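Local coordinates for protein quinoline 2-oxidoreductase large subunit (Pseudomonas putida, PDB 1T3Q) that is the molybdenum-binding large subunit of a hydroxylase that oxidises quinoline at carbon 2, using a molybdopterin cytosine dinucleotide cofactor, at residues L417-R422 against N464-T469; R472-L477 against T481-S486. All coordinates share one frame; numbering follows the deposited sequence.

Contact 1: residues L417-R422 against N464-T469. Unlike the reference sequence in segment 464-469: E465 (reference Asp), V466 (reference Cys).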
loop_
_atom_site.group_PDB
_atom_site.type_symbol
_atom_site.label_atom_id
_atom_site.label_comp_id
_atom_site.label_asym_id
_atom_site.label_seq_id
_atom_site.Cartn_x
_atom_site.Cartn_y
_atom_site.Cartn_z
ATOM N N LEU B 417 25.464 -25.670 -36.321
ATOM C CA LEU B 417 25.171 -24.291 -35.955
ATOM C C LEU B 417 25.764 -23.863 -34.614
ATOM O O LEU B 417 25.376 -22.842 -34.046
ATOM C CB LEU B 417 23.658 -24.049 -35.972
ATOM C CG LEU B 417 23.003 -24.217 -37.351
ATOM C CD1 LEU B 417 21.526 -23.897 -37.259
ATOM C CD2 LEU B 417 23.673 -23.294 -38.359
ATOM N N GLY B 418 26.703 -24.656 -34.111
ATOM C CA GLY B 418 27.368 -24.316 -32.867
ATOM C C GLY B 418 26.670 -24.595 -31.550
ATOM O O GLY B 418 27.064 -24.035 -30.529
ATOM N N GLN B 419 25.638 -25.431 -31.546
ATOM C CA GLN B 419 24.978 -25.742 -30.283
ATOM C C GLN B 419 25.576 -27.042 -29.768
ATOM O O GLN B 419 25.589 -28.052 -30.472
ATOM C CB GLN B 419 23.461 -25.906 -30.447
ATOM C CG GLN B 419 22.746 -26.061 -29.097
ATOM C CD GLN B 419 21.247 -26.313 -29.218
ATOM O OE1 GLN B 419 20.816 -27.359 -29.704
ATOM N NE2 GLN B 419 20.447 -25.351 -28.770
ATOM N N THR B 420 26.079 -27.014 -28.542
ATOM C CA THR B 420 26.677 -28.203 -27.955
ATOM C C THR B 420 25.691 -28.920 -27.039
ATOM O O THR B 420 25.174 -28.334 -26.089
ATOM C CB THR B 420 27.946 -27.849 -27.146
ATOM O OG1 THR B 420 28.893 -27.198 -28.005
ATOM C CG2 THR B 420 28.584 -29.112 -26.569
ATOM N N HIS B 421 25.428 -30.187 -27.341
ATOM C CA HIS B 421 24.525 -30.998 -26.533
ATOM C C HIS B 421 25.387 -31.706 -25.488
ATOM O O HIS B 421 26.361 -32.378 -25.838
ATOM C CB HIS B 421 23.807 -32.033 -27.408
ATOM C CG HIS B 421 23.087 -31.447 -28.583
ATOM N ND1 HIS B 421 23.737 -31.029 -29.725
ATOM C CD2 HIS B 421 21.770 -31.225 -28.801
ATOM C CE1 HIS B 421 22.850 -30.580 -30.596
ATOM N NE2 HIS B 421 21.648 -30.687 -30.059
ATOM N N ARG B 422 25.033 -31.563 -24.211
ATOM C CA ARG B 422 25.815 -32.170 -23.136
ATOM C C ARG B 422 25.115 -33.262 -22.329
ATOM O O ARG B 422 25.744 -34.247 -21.943
ATOM C CB ARG B 422 26.334 -31.068 -22.205
ATOM C CG ARG B 422 27.252 -30.080 -22.924
ATOM C CD ARG B 422 27.856 -29.046 -21.990
ATOM N NE ARG B 422 28.681 -28.098 -22.737
ATOM C CZ ARG B 422 29.872 -28.385 -23.256
ATOM N NH1 ARG B 422 30.541 -27.460 -23.926
ATOM N NH2 ARG B 422 30.405 -29.590 -23.089
ATOM N N ASN B 464 14.317 -30.059 -28.261
ATOM C CA ASN B 464 15.261 -29.739 -27.205
ATOM C C ASN B 464 14.948 -28.248 -27.068
ATOM O O ASN B 464 14.323 -27.672 -27.963
ATOM C CB ASN B 464 16.719 -30.057 -27.600
ATOM C CG ASN B 464 17.346 -29.025 -28.510
ATOM O OD1 ASN B 464 16.661 -28.243 -29.165
ATOM N ND2 ASN B 464 18.674 -29.038 -28.570
ATOM N N GLU B 465 15.336 -27.627 -25.962
ATOM C CA GLU B 465 14.995 -26.230 -25.739
ATOM C C GLU B 465 15.997 -25.536 -24.827
ATOM O O GLU B 465 16.444 -26.116 -23.836
ATOM C CB GLU B 465 13.592 -26.181 -25.105
ATOM C CG GLU B 465 13.193 -24.877 -24.439
ATOM C CD GLU B 465 11.930 -25.021 -23.579
ATOM O OE1 GLU B 465 11.408 -23.989 -23.113
ATOM O OE2 GLU B 465 11.467 -26.162 -23.359
ATOM N N VAL B 466 16.352 -24.296 -25.155
ATOM C CA VAL B 466 17.273 -23.554 -24.301
ATOM C C VAL B 466 16.464 -22.981 -23.142
ATOM O O VAL B 466 15.448 -22.314 -23.356
ATOM C CB VAL B 466 17.976 -22.400 -25.072
ATOM C CG1 VAL B 466 18.863 -22.982 -26.171
ATOM C CG2 VAL B 466 16.950 -21.445 -25.660
ATOM N N THR B 467 16.899 -23.261 -21.914
ATOM C CA THR B 467 16.207 -22.767 -20.724
ATOM C C THR B 467 17.181 -22.036 -19.807
ATOM O O THR B 467 18.382 -21.996 -20.082
ATOM C CB THR B 467 15.541 -23.919 -19.928
ATOM O OG1 THR B 467 16.547 -24.741 -19.323
ATOM C CG2 THR B 467 14.692 -24.773 -20.846
ATOM N N GLY B 468 16.667 -21.472 -18.717
ATOM C CA GLY B 468 17.515 -20.742 -17.785
ATOM C C GLY B 468 18.234 -19.635 -18.530
ATOM O O GLY B 468 19.324 -19.201 -18.156
ATOM N N THR B 469 17.590 -19.169 -19.591
ATOM C CA THR B 469 18.129 -18.141 -20.463
ATOM C C THR B 469 18.850 -16.979 -19.800
ATOM O O THR B 469 18.242 -16.120 -19.156
ATOM C CB THR B 469 17.029 -17.612 -21.372
ATOM O OG1 THR B 469 16.442 -18.720 -22.064
ATOM C CG2 THR B 469 17.589 -16.627 -22.393
HETATM O O HOH W 1 17.664 -25.519 -28.760
#
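Q419 and N464 meet through their side-chain amides, which approach from opposite directions. The contact joins the two-stranded β-hairpin 413-414/420-421 to strand 454-467, an outermost strand of a four-stranded mixed sheet in the molybdenum-binding subunit. N464 ND2 donates a hydrogen bond of 2.9 Å to Q419 OE1. The N-H...O angle is 151°. OE1 lies almost in the amide plane of N464, whereas ND2 sits above the carbonyl plane of Q419. The two amide planes are 66° apart. Water 1 bridges the other two amide atoms. It accepts from Q419 NE2 at 2.8 Å and donates to N464 OD1 at 2.9 Å. Each amide is thus gripped at both its O and its N, which fixes its flip.

The reach of Q419 comes from its extended chain, with CG trans to the backbone N (chi1 -173°). The methyl CG1 of V466 lies 3.9 Å from Q419 NE2 and packs beside the amide. H421 NE2 comes within 3.7 Å of N464 ND2, the same atom that binds Q419 OE1. This is a packing contact: ND2 comes obliquely to the ring, and the ring and amide planes are only modestly tilted.

The side chain of V466 is about 9 Å from the bound dioxosulfidomolybdenum ion. L637 of strand 636-649 also touches Q419, whose backbone N is bound by N415 OD1. H421 is held within the hairpin: its ring meets Y426 at about a right angle, and its ND1 is hydrogen-bonded to F413 O.

Contact 2: residues R472-L477 against T481-S486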
loop_
_atom_site.group_PDB
_atom_site.type_symbol
_atom_site.label_atom_id
_atom_site.label_comp_id
_atom_site.label_asym_id
_atom_site.label_seq_id
_atom_site.Cartn_x
_atom_site.Cartn_y
_atom_site.Cartn_z
ATOM N N ARG B 472 24.938 -16.439 -21.554
ATOM C CA ARG B 472 25.457 -17.470 -22.451
ATOM C C ARG B 472 24.447 -17.876 -23.516
ATOM O O ARG B 472 24.793 -18.046 -24.682
ATOM C CB ARG B 472 25.884 -18.713 -21.652
ATOM C CG ARG B 472 27.188 -18.611 -20.838
ATOM C CD ARG B 472 27.804 -17.219 -20.787
ATOM N NE ARG B 472 28.236 -16.754 -22.102
ATOM C CZ ARG B 472 28.700 -15.532 -22.347
ATOM N NH1 ARG B 472 29.065 -15.196 -23.575
ATOM N N THR B 473 23.189 -18.035 -23.122
ATOM C CA THR B 473 22.178 -18.428 -24.085
ATOM C C THR B 473 21.896 -17.314 -25.084
ATOM O O THR B 473 21.726 -17.573 -26.272
ATOM C CB THR B 473 20.870 -18.837 -23.382
ATOM O OG1 THR B 473 21.117 -19.989 -22.566
ATOM C CG2 THR B 473 19.795 -19.173 -24.407
ATOM N N LEU B 474 21.855 -16.075 -24.606
ATOM C CA LEU B 474 21.585 -14.958 -25.497
ATOM C C LEU B 474 22.705 -14.814 -26.527
ATOM O O LEU B 474 22.449 -14.440 -27.675
ATOM C CB LEU B 474 21.381 -13.677 -24.684
ATOM C CG LEU B 474 20.162 -13.802 -23.757
ATOM C CD1 LEU B 474 20.000 -12.558 -22.915
ATOM C CD2 LEU B 474 18.912 -14.044 -24.590
ATOM N N SER B 475 23.937 -15.131 -26.128
ATOM C CA SER B 475 25.070 -15.079 -27.052
ATOM C C SER B 475 24.876 -16.157 -28.110
ATOM O O SER B 475 25.022 -15.898 -29.304
ATOM C CB SER B 475 26.395 -15.332 -26.327
ATOM O OG SER B 475 26.804 -14.199 -25.581
ATOM N N PHE B 476 24.548 -17.369 -27.665
ATOM C CA PHE B 476 24.323 -18.484 -28.578
ATOM C C PHE B 476 23.233 -18.159 -29.598
ATOM O O PHE B 476 23.339 -18.530 -30.768
ATOM C CB PHE B 476 23.916 -19.746 -27.803
ATOM C CG PHE B 476 23.307 -20.812 -28.671
ATOM C CD1 PHE B 476 24.084 -21.509 -29.587
ATOM C CD2 PHE B 476 21.938 -21.064 -28.624
ATOM C CE1 PHE B 476 23.509 -22.440 -30.453
ATOM C CE2 PHE B 476 21.350 -21.989 -29.484
ATOM C CZ PHE B 476 22.139 -22.679 -30.404
ATOM N N LEU B 477 22.188 -17.470 -29.148
ATOM C CA LEU B 477 21.070 -17.103 -30.010
ATOM C C LEU B 477 21.372 -15.940 -30.953
ATOM O O LEU B 477 20.542 -15.582 -31.785
ATOM C CB LEU B 477 19.837 -16.761 -29.163
ATOM C CG LEU B 477 19.190 -17.908 -28.380
ATOM C CD1 LEU B 477 17.999 -17.376 -27.594
ATOM C CD2 LEU B 477 18.749 -19.002 -29.341
ATOM N N THR B 481 23.542 -10.178 -24.959
ATOM C CA THR B 481 22.972 -9.424 -23.855
ATOM C C THR B 481 23.459 -10.041 -22.549
ATOM O O THR B 481 23.401 -11.255 -22.381
ATOM C CB THR B 481 21.427 -9.514 -23.852
ATOM O OG1 THR B 481 20.917 -9.181 -25.148
ATOM C CG2 THR B 481 20.841 -8.570 -22.815
ATOM N N THR B 482 23.950 -9.212 -21.637
ATOM C CA THR B 482 24.392 -9.691 -20.334
ATOM C C THR B 482 23.181 -9.597 -19.407
ATOM O O THR B 482 22.518 -8.566 -19.350
ATOM C CB THR B 482 25.523 -8.816 -19.753
ATOM O OG1 THR B 482 26.741 -9.079 -20.459
ATOM C CG2 THR B 482 25.732 -9.114 -18.272
ATOM N N THR B 483 22.880 -10.673 -18.692
ATOM C CA THR B 483 21.743 -10.644 -17.783
ATOM C C THR B 483 22.218 -10.431 -16.356
ATOM O O THR B 483 23.401 -10.572 -16.063
ATOM C CB THR B 483 20.932 -11.956 -17.840
ATOM O OG1 THR B 483 21.805 -13.070 -17.604
ATOM C CG2 THR B 483 20.265 -12.105 -19.203
ATOM N N HIS B 484 21.287 -10.081 -15.475
ATOM C CA HIS B 484 21.589 -9.863 -14.069
ATOM C C HIS B 484 20.328 -10.274 -13.318
ATOM O O HIS B 484 19.244 -9.765 -13.597
ATOM C CB HIS B 484 21.919 -8.385 -13.823
ATOM C CG HIS B 484 22.502 -8.108 -12.472
ATOM N ND1 HIS B 484 21.741 -8.061 -11.322
ATOM C CD2 HIS B 484 23.777 -7.858 -12.089
ATOM C CE1 HIS B 484 22.522 -7.792 -10.291
ATOM N NE2 HIS B 484 23.762 -7.663 -10.729
ATOM N N ASP B 485 20.470 -11.211 -12.385
ATOM C CA ASP B 485 19.336 -11.702 -11.617
ATOM C C ASP B 485 19.734 -12.040 -10.192
ATOM O O ASP B 485 20.304 -13.101 -9.924
ATOM C CB ASP B 485 18.747 -12.938 -12.293
ATOM C CG ASP B 485 18.286 -12.660 -13.705
ATOM O OD1 ASP B 485 19.103 -12.793 -14.642
ATOM O OD2 ASP B 485 17.105 -12.294 -13.878
ATOM N N SER B 486 19.424 -11.135 -9.271
ATOM C CA SER B 486 19.783 -11.348 -7.882
ATOM C C SER B 486 18.589 -11.762 -7.038
ATOM O O SER B 486 17.437 -11.548 -7.412
ATOM C CB SER B 486 20.406 -10.077 -7.296
ATOM O OG SER B 486 19.439 -9.047 -7.136
HETATM O O HOH W 2 25.221 -12.556 -24.372
#
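Segment 472-477 is mostly helix, with F476 N bonded to R472 O and L477 N to T473 O. Segment 481-486 is an extended run that doubles back past this helix. Three residues separate the two, and the backbones come nearest at L474 and T481, whose CA atoms are 5.9 Å apart. The arrangement is a helix followed by an extended loop that leads into strand 486-491, in the molybdopterin-binding part of the chain.

L474 carries the contact. Its CG, anti to the carbonyl carbon (chi1 -62°), and the extended chain beyond it carry CD1 to the threonines. The methyl CD1 ends 3.5 Å from T481 CB, which is tight for two carbons. The same methyl is 3.7 Å from T483 CG2. T481 and L474 side chains meet at a slant, and CB of L474 lies 3.9 Å from T481 O. The hydroxyl of T481 turns to T479 O. Water 2 accepts from S475 OG at 2.6 Å and from T481 N at 3.0 Å, so it links the helix to the start of the extended run. T483 N bonds to T471 OG1, on the first residue of the helix. Farther along, T482 and H484 meet the second copy of this subunit.

The direct contact is mainly apolar. Van der Waals packing and a water-mediated polar link therefore join the two segments without a direct hydrogen bond between them.

How the contacts relate
Contact 1 and contact 2 follow each other along the chain: the first closes at T469 before the second opens at R472. Their centres are 13 Å apart, on the same side of the chain's centre. After a short turn at 468-470, strand 454-467 is followed by helix 471-476. The helix touches both segments of contact 1: F476 CE1 lies 3.5 Å from Q419 CB, and T473 CG2 lies 3.8 Å from V466 CB. T469 CG2 also packs on L474 CD2 at 3.6 Å. The side chains of V466 and L474 lie about 9 and 10 Å from the dioxosulfidomolybdenum ion. In 481-486, T482 and H484 reach the second copy of this subunit.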